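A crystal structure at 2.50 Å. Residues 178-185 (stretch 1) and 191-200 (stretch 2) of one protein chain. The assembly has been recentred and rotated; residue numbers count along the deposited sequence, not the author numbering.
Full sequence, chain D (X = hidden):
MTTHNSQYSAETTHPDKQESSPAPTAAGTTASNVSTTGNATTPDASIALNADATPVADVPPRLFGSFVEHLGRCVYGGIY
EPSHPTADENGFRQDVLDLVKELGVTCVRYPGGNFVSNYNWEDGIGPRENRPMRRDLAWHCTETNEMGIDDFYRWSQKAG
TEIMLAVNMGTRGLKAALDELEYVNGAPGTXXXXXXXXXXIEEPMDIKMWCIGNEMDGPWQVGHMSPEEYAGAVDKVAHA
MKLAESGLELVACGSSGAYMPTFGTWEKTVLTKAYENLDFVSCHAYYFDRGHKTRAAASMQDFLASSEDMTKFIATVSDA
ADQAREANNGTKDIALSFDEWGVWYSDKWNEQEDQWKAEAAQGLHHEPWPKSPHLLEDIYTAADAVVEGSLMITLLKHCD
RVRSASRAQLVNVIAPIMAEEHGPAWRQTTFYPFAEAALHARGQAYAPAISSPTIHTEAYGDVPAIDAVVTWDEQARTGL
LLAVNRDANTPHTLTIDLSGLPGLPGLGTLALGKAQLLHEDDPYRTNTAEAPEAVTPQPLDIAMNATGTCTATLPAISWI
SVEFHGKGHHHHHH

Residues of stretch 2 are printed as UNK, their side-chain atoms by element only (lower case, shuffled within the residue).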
# COMPACT_ATOMS: atom_id res chain seq x y z
N LEU D 178 -4.44 -8.41 11.42
CA LEU D 178 -3.88 -8.71 12.74
C LEU D 178 -4.71 -8.13 13.89
O LEU D 178 -4.76 -8.71 14.98
CB LEU D 178 -2.43 -8.22 12.84
CG LEU D 178 -1.41 -8.89 11.91
CD1 LEU D 178 -0.06 -8.18 11.97
CD2 LEU D 178 -1.24 -10.38 12.22
N ASP D 179 -5.35 -6.99 13.65
CA ASP D 179 -6.26 -6.39 14.63
C ASP D 179 -7.48 -7.28 14.88
O ASP D 179 -7.84 -7.54 16.03
CB ASP D 179 -6.69 -4.98 14.20
CG ASP D 179 -5.56 -3.95 14.31
OD1 ASP D 179 -4.48 -4.25 14.88
OD2 ASP D 179 -5.75 -2.81 13.81
N GLU D 180 -8.11 -7.76 13.81
CA GLU D 180 -9.28 -8.65 13.91
C GLU D 180 -8.92 -9.99 14.54
O GLU D 180 -9.71 -10.56 15.29
CB GLU D 180 -9.96 -8.85 12.55
CG GLU D 180 -11.20 -9.75 12.62
CD GLU D 180 -12.12 -9.61 11.43
OE1 GLU D 180 -11.64 -9.55 10.28
OE2 GLU D 180 -13.35 -9.58 11.65
N LEU D 181 -7.73 -10.50 14.22
CA LEU D 181 -7.23 -11.75 14.78
C LEU D 181 -7.11 -11.65 16.31
O LEU D 181 -7.56 -12.53 17.04
CB LEU D 181 -5.88 -12.10 14.15
CG LEU D 181 -5.06 -13.27 14.70
CD1 LEU D 181 -5.80 -14.60 14.58
CD2 LEU D 181 -3.73 -13.34 13.97
N GLU D 182 -6.51 -10.55 16.77
CA GLU D 182 -6.36 -10.27 18.19
C GLU D 182 -7.72 -10.08 18.87
O GLU D 182 -7.94 -10.58 19.97
CB GLU D 182 -5.49 -9.03 18.37
CG GLU D 182 -5.12 -8.68 19.80
CD GLU D 182 -4.19 -7.47 19.89
OE1 GLU D 182 -3.61 -7.08 18.85
OE2 GLU D 182 -4.04 -6.91 21.00
N TYR D 183 -8.62 -9.36 18.21
CA TYR D 183 -9.96 -9.10 18.76
C TYR D 183 -10.76 -10.38 18.91
O TYR D 183 -11.44 -10.59 19.92
CB TYR D 183 -10.73 -8.11 17.87
CG TYR D 183 -12.18 -7.93 18.28
CD1 TYR D 183 -12.54 -6.95 19.20
CD2 TYR D 183 -13.18 -8.74 17.76
CE1 TYR D 183 -13.86 -6.78 19.59
CE2 TYR D 183 -14.51 -8.58 18.14
CZ TYR D 183 -14.84 -7.60 19.05
OH TYR D 183 -16.14 -7.44 19.43
N VAL D 184 -10.66 -11.24 17.90
CA VAL D 184 -11.48 -12.44 17.83
C VAL D 184 -10.93 -13.61 18.67
O VAL D 184 -11.71 -14.39 19.22
CB VAL D 184 -11.71 -12.83 16.35
CG1 VAL D 184 -10.59 -13.72 15.83
CG2 VAL D 184 -13.04 -13.51 16.18
N ASN D 185 -9.61 -13.71 18.79
CA ASN D 185 -8.98 -14.91 19.36
C ASN D 185 -8.02 -14.66 20.52
O ASN D 185 -7.53 -15.60 21.14
CB ASN D 185 -8.26 -15.71 18.27
CG ASN D 185 -9.21 -16.53 17.42
OD1 ASN D 185 -10.36 -16.76 17.79
ND2 ASN D 185 -8.72 -17.00 16.28
N UNK D 191 -5.93 -4.65 24.70
CA UNK D 191 -6.96 -3.67 24.34
C UNK D 191 -8.04 -4.22 23.41
O UNK D 191 -9.23 -4.06 23.68
c UNK D 191 -6.33 -2.41 23.75
N UNK D 192 -7.61 -4.87 22.32
CA UNK D 192 -8.53 -5.43 21.33
C UNK D 192 -9.39 -6.55 21.90
O UNK D 192 -10.59 -6.60 21.64
c UNK D 192 -8.23 -3.98 18.39
c UNK D 192 -10.13 -2.82 17.48
n UNK D 192 -6.10 -3.52 17.85
c UNK D 192 -7.91 -2.16 16.76
c UNK D 192 -9.62 -3.81 18.32
c UNK D 192 -7.36 -4.86 19.13
c UNK D 192 -7.77 -5.93 20.10
c UNK D 192 -6.09 -4.54 18.76
c UNK D 192 -9.28 -2.01 16.71
c UNK D 192 -7.40 -3.15 17.61
N UNK D 193 -8.78 -7.45 22.67
CA UNK D 193 -9.50 -8.58 23.27
C UNK D 193 -10.48 -8.13 24.34
O UNK D 193 -11.57 -8.69 24.46
c UNK D 193 -8.53 -9.61 23.82
N UNK D 194 -10.08 -7.13 25.13
CA UNK D 194 -10.94 -6.55 26.16
C UNK D 194 -12.21 -5.93 25.58
O UNK D 194 -13.25 -5.90 26.24
c UNK D 194 -9.18 -6.18 27.97
o UNK D 194 -8.99 -7.41 27.91
o UNK D 194 -8.58 -5.45 28.79
c UNK D 194 -10.17 -5.53 27.00
N UNK D 195 -12.12 -5.44 24.34
CA UNK D 195 -13.30 -4.96 23.61
C UNK D 195 -14.29 -6.08 23.36
O UNK D 195 -15.49 -5.89 23.54
n UNK D 195 -11.17 -1.48 20.92
c UNK D 195 -12.90 -4.30 22.29
o UNK D 195 -13.14 -2.26 20.17
c UNK D 195 -12.52 -2.83 22.42
c UNK D 195 -12.30 -2.17 21.07
N UNK D 196 -13.79 -7.25 22.95
CA UNK D 196 -14.64 -8.42 22.74
C UNK D 196 -15.35 -8.82 24.03
O UNK D 196 -16.54 -9.12 24.02
c UNK D 196 -11.94 -12.36 22.99
n UNK D 196 -10.61 -12.41 22.88
n UNK D 196 -12.51 -12.51 24.18
c UNK D 196 -13.81 -9.59 22.21
c UNK D 196 -14.64 -10.69 21.55
n UNK D 196 -12.67 -12.17 21.90
c UNK D 196 -14.13 -12.09 21.88
N UNK D 197 -14.59 -8.82 25.13
CA UNK D 197 -15.13 -9.11 26.46
C UNK D 197 -16.23 -8.11 26.83
O UNK D 197 -17.31 -8.50 27.28
c UNK D 197 -14.57 -9.36 28.93
c UNK D 197 -12.93 -10.13 27.20
c UNK D 197 -14.00 -9.10 27.54
N UNK D 198 -15.96 -6.83 26.62
CA UNK D 198 -16.92 -5.76 26.89
C UNK D 198 -18.14 -5.86 25.98
O UNK D 198 -19.24 -5.44 26.35
c UNK D 198 -16.26 -4.40 26.76
N UNK D 199 -17.94 -6.41 24.78
CA UNK D 199 -19.03 -6.59 23.82
C UNK D 199 -19.91 -7.81 24.08
O UNK D 199 -20.90 -8.03 23.38
c UNK D 199 -17.93 -5.28 21.93
n UNK D 199 -17.35 -5.26 20.73
o UNK D 199 -18.02 -4.27 22.63
c UNK D 199 -18.48 -6.62 22.38
N UNK D 200 -19.55 -8.61 25.09
CA UNK D 200 -20.38 -9.72 25.54
C UNK D 200 -19.83 -11.12 25.30
O UNK D 200 -20.48 -12.11 25.66
O HOH W 1 -4.67 -4.56 21.97

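Position 191 opens the helix with a single side-chain carbon, pointing sideways and touching nothing on stretch 1: Ala191.

Position 192 has one carbon followed by fused five- and six-membered rings of eight carbons and one nitrogen. It points toward stretch 1 and lays one ring face over Asp179 O, while Asp179 CB sits off-centre over the five-membered ring, 4.3 Å from its centroid. Such a fused ring can only be tryptophan. Trp192 CB packs 4.3 Å from Tyr183 CB. A water links the helices here, donating to Glu182 OE2 (2.6 Å) and accepting from Trp192 N (3.0 Å), so a backbone amide at the start of this helix is tied to a carboxylate.

Position 193 again carries one carbon, its CB, 4.0 Å from Glu182 O. It is Ala193, and Ala193 CA lies 4.6 Å from Tyr183 CA, a close backbone approach at which the side chain present is a lone methyl.

Position 194 has two carbons, the second bearing two oxygens, and points away from stretch 1: Asp194.

At position 195 there are three carbons, the third carrying one oxygen and one nitrogen. The CB of 195 meets the edge of the Tyr183 ring, 3.8 Å from Tyr183 CE1. The amide is that of Gln195.

Position 196 shows three carbons, a nitrogen, then a carbon with two more nitrogens. The CB of 196 lies over the Tyr183 ring face, 4.0 Å from the centroid, and its chain nitrogen is 2.8 Å from Tyr183 O. The group is a guanidinium, hence Arg196; NE donates to that carbonyl, the acceptor near the guanidinium plane.

Position 197 branches at its first carbon into two more and points away, out of contact; this is Val197. Position 198, with one carbon, is also beyond reach: Ala198.

Position 199 has two carbons, the second with one oxygen and one nitrogen, and that nitrogen is 2.8 Å from Tyr183 OH, near the ring plane. The shorter amide is Asn199, whose ND2 donates to the hydroxyl.

Position 200 has no side-chain atoms. Gly200 has a phi of 113°, where a CB would jam against the preceding carbonyl oxygen; it closes the helix in a Schellman motif, Gly200 N bonding to Val197 O at 3.1 Å.

The contact is organised around Tyr183. Helices crossing at -48°, with axes 7.3 Å apart, bring 192, 195 and 196 of the second helix, and 199 just past its end, to the tyrosine. Arg196 serves it twice, its CB covering the ring and its NE binding the carbonyl, while Asn199 holds the hydroxyl. The rule read here is one alanine facing a large tyrosine where the backbones come close, with carbon packing on the ring's face and edge and two hydrogen bonds, one to the tyrosine's carbonyl and one to its hydroxyl.

Stretch 2 (191-200) AWADQRVANG
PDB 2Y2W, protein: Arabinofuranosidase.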